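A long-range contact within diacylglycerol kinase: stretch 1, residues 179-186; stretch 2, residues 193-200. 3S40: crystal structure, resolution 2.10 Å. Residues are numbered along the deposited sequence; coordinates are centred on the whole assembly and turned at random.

Stretch 1 (179-186) ETFPVKIT
Stretch 2 193-200: EDEAVLVM

Stretch 2 meets stretch 1 twice: it pairs with it as an antiparallel strand, turns a corner at Val 197, and returns as Val 199 to the largely apolar face of the ribbon it has just helped to form. Strand 181-186 runs at 146° to strand 193-196, their axes approaching to 4.5 Å; after the corner, strand 198-200 runs at 28° to strand 181-186, 9.2 Å away, a distance spanned by side chains. The corner falls where Val 197 adopts phi/psi -94/-27, between the extended Ala 196 (-122/149) and Leu 198 (-147/135).

The register pairs Phe 181 with Ala 196 and Val 183 with Asp 194 as hydrogen-bonded pairs (CA-CA 5.5 and 5.7 Å), and Pro 182 with Glu 195 and Lys 184 with Glu 193 as non-hydrogen-bonded pairs (CA-CA 4.4 Å each). Phe 181 N donates to Ala 196 O and Ala 196 N to Phe 181 O, both at 2.9 Å; Val 183 N donates to Asp 194 O at 2.9 Å, and Asp 194 N to Val 183 O at 3.1 Å. Pro 182, lacking an amide hydrogen, fits a non-hydrogen-bonded position; it is extended (phi/psi -77/145), and its CA makes a CA-H...O contact to Asp 194 O at 3.4 Å.

Pro 182, Lys 184, Glu 193 and Glu 195 share the more polar face. Lys 184 extends through chi1 and chi2 (both t), then bends through chi3 and chi4 (both m), bringing NZ to 2.6 Å from OE2 of Glu 193 (chi1 -92°, chi2 t) in a salt bridge. Glu 195 (chi1 t, chi2 p) brings OE2 to 2.7 Å from Thr 180 OG1 (chi1 p), just before strand 181-186, and the hydroxyl donates to it. Glu 195 OE1 lies 3.6 Å from Pro 182 CB.

On the other face lie Phe 181, Val 183 and Ala 196, all buried, with the partly exposed Asp 194. Phe 181 (chi1 p, chi2 83°) has Ala 196 O over one ring face; its CE2 lies 3.4 Å from Val 197 O, and its CZ 4.0 Å from Val 199 CG2. The small Ala 196 touches two larger neighbours, its CB being 4.5 Å from Phe 181 CE1 and 4.3 Å from Val 183 CG1. Val 199 (chi1 t) points toward stretch 1: its CG2 also lies 4.2 Å from Val 183 CG2 (chi1 p), while its CG1 is 4.2 Å from CD1 of Ile 185 (chi1 m, chi2 t). The contact buries 652 Å², both sides summed.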

# COMPACT_ATOMS: atom_id res chain seq x y z
N GLU A 179 -20.88 -16.87 9.82
CA GLU A 179 -20.26 -15.67 9.26
C GLU A 179 -19.40 -14.96 10.30
O GLU A 179 -18.27 -14.56 10.00
CB GLU A 179 -21.33 -14.72 8.73
CG GLU A 179 -22.34 -14.29 9.78
CD GLU A 179 -23.04 -13.00 9.43
OE1 GLU A 179 -22.90 -12.55 8.27
OE2 GLU A 179 -23.71 -12.43 10.31
N THR A 180 -19.92 -14.79 11.51
CA THR A 180 -19.21 -14.08 12.57
C THR A 180 -18.21 -15.00 13.25
O THR A 180 -18.40 -16.22 13.29
CB THR A 180 -20.16 -13.49 13.62
OG1 THR A 180 -20.45 -14.48 14.62
CG2 THR A 180 -21.46 -13.03 12.98
N PHE A 181 -17.14 -14.42 13.78
CA PHE A 181 -16.10 -15.18 14.48
C PHE A 181 -15.53 -14.36 15.63
O PHE A 181 -15.43 -13.14 15.53
CB PHE A 181 -14.98 -15.58 13.52
CG PHE A 181 -14.29 -14.41 12.89
CD1 PHE A 181 -13.28 -13.74 13.56
CD2 PHE A 181 -14.67 -13.96 11.63
CE1 PHE A 181 -12.64 -12.65 12.99
CE2 PHE A 181 -14.03 -12.87 11.05
CZ PHE A 181 -13.02 -12.21 11.73
N PRO A 182 -15.15 -15.03 16.72
CA PRO A 182 -14.60 -14.36 17.90
C PRO A 182 -13.14 -13.95 17.69
O PRO A 182 -12.37 -14.66 17.03
CB PRO A 182 -14.69 -15.43 18.98
CG PRO A 182 -14.56 -16.71 18.24
CD PRO A 182 -15.24 -16.49 16.91
N VAL A 183 -12.78 -12.82 18.27
CA VAL A 183 -11.45 -12.27 18.11
C VAL A 183 -11.04 -11.63 19.43
O VAL A 183 -11.87 -11.14 20.20
CB VAL A 183 -11.41 -11.20 16.98
CG1 VAL A 183 -12.04 -9.88 17.45
CG2 VAL A 183 -9.98 -10.96 16.52
N LYS A 184 -9.74 -11.66 19.67
CA LYS A 184 -9.14 -11.04 20.83
C LYS A 184 -8.01 -10.17 20.30
O LYS A 184 -7.14 -10.67 19.58
CB LYS A 184 -8.60 -12.11 21.77
CG LYS A 184 -8.46 -11.69 23.22
CD LYS A 184 -8.21 -12.90 24.11
CE LYS A 184 -9.00 -14.13 23.65
NZ LYS A 184 -10.46 -13.90 23.51
N ILE A 185 -8.02 -8.89 20.64
CA ILE A 185 -6.99 -7.98 20.13
C ILE A 185 -6.30 -7.27 21.27
O ILE A 185 -6.95 -6.62 22.08
CB ILE A 185 -7.56 -6.92 19.15
CG1 ILE A 185 -8.30 -7.59 17.98
CG2 ILE A 185 -6.46 -6.01 18.63
CD1 ILE A 185 -9.01 -6.62 17.03
N THR A 186 -4.98 -7.42 21.34
CA THR A 186 -4.16 -6.63 22.27
C THR A 186 -3.42 -5.57 21.48
O THR A 186 -2.80 -5.86 20.44
CB THR A 186 -3.11 -7.50 22.99
OG1 THR A 186 -2.15 -8.00 22.05
CG2 THR A 186 -3.78 -8.67 23.70
N GLU A 193 -12.03 -7.83 23.10
CA GLU A 193 -12.62 -9.12 22.78
C GLU A 193 -14.05 -8.94 22.29
O GLU A 193 -14.82 -8.17 22.88
CB GLU A 193 -12.62 -10.04 24.00
CG GLU A 193 -11.40 -10.94 24.10
CD GLU A 193 -11.17 -11.45 25.51
OE1 GLU A 193 -11.14 -10.62 26.44
OE2 GLU A 193 -11.03 -12.68 25.68
N ASP A 194 -14.39 -9.63 21.21
CA ASP A 194 -15.75 -9.55 20.69
C ASP A 194 -16.01 -10.49 19.52
O ASP A 194 -15.14 -11.27 19.12
CB ASP A 194 -16.09 -8.11 20.28
CG ASP A 194 -17.46 -7.68 20.79
OD1 ASP A 194 -17.73 -7.86 22.00
OD2 ASP A 194 -18.25 -7.16 19.98
N GLU A 195 -17.22 -10.42 19.00
CA GLU A 195 -17.64 -11.19 17.85
C GLU A 195 -17.61 -10.27 16.65
O GLU A 195 -18.34 -9.28 16.60
CB GLU A 195 -19.07 -11.71 18.06
CG GLU A 195 -19.50 -12.85 17.14
CD GLU A 195 -18.94 -14.19 17.57
OE1 GLU A 195 -18.06 -14.22 18.47
OE2 GLU A 195 -19.37 -15.22 17.02
N ALA A 196 -16.75 -10.59 15.68
CA ALA A 196 -16.55 -9.74 14.52
C ALA A 196 -16.83 -10.48 13.23
O ALA A 196 -16.61 -11.68 13.13
CB ALA A 196 -15.11 -9.21 14.49
N VAL A 197 -17.31 -9.74 12.23
CA VAL A 197 -17.44 -10.29 10.89
C VAL A 197 -16.20 -9.96 10.06
O VAL A 197 -15.84 -10.69 9.14
CB VAL A 197 -18.73 -9.78 10.20
CG1 VAL A 197 -19.01 -8.33 10.55
CG2 VAL A 197 -18.62 -9.96 8.69
N LEU A 198 -15.54 -8.85 10.41
CA LEU A 198 -14.37 -8.39 9.66
C LEU A 198 -13.35 -7.70 10.57
O LEU A 198 -13.70 -6.89 11.42
CB LEU A 198 -14.80 -7.44 8.55
CG LEU A 198 -13.69 -6.71 7.79
CD1 LEU A 198 -13.05 -7.61 6.75
CD2 LEU A 198 -14.24 -5.45 7.15
N VAL A 199 -12.07 -8.04 10.40
CA VAL A 199 -11.02 -7.36 11.14
C VAL A 199 -9.96 -6.83 10.19
O VAL A 199 -9.45 -7.56 9.34
CB VAL A 199 -10.34 -8.27 12.15
CG1 VAL A 199 -9.26 -7.51 12.90
CG2 VAL A 199 -11.38 -8.85 13.12
N MSE A 200 -9.63 -5.56 10.33
CA MSE A 200 -8.60 -5.00 9.48
C MSE A 200 -7.64 -4.04 10.14
O MSE A 200 -7.99 -3.31 11.08
CB MSE A 200 -9.20 -4.38 8.26
CG MSE A 200 -9.37 -5.43 7.22
SE MSE A 200 -10.11 -4.64 5.70
CE MSE A 200 -8.84 -3.12 5.51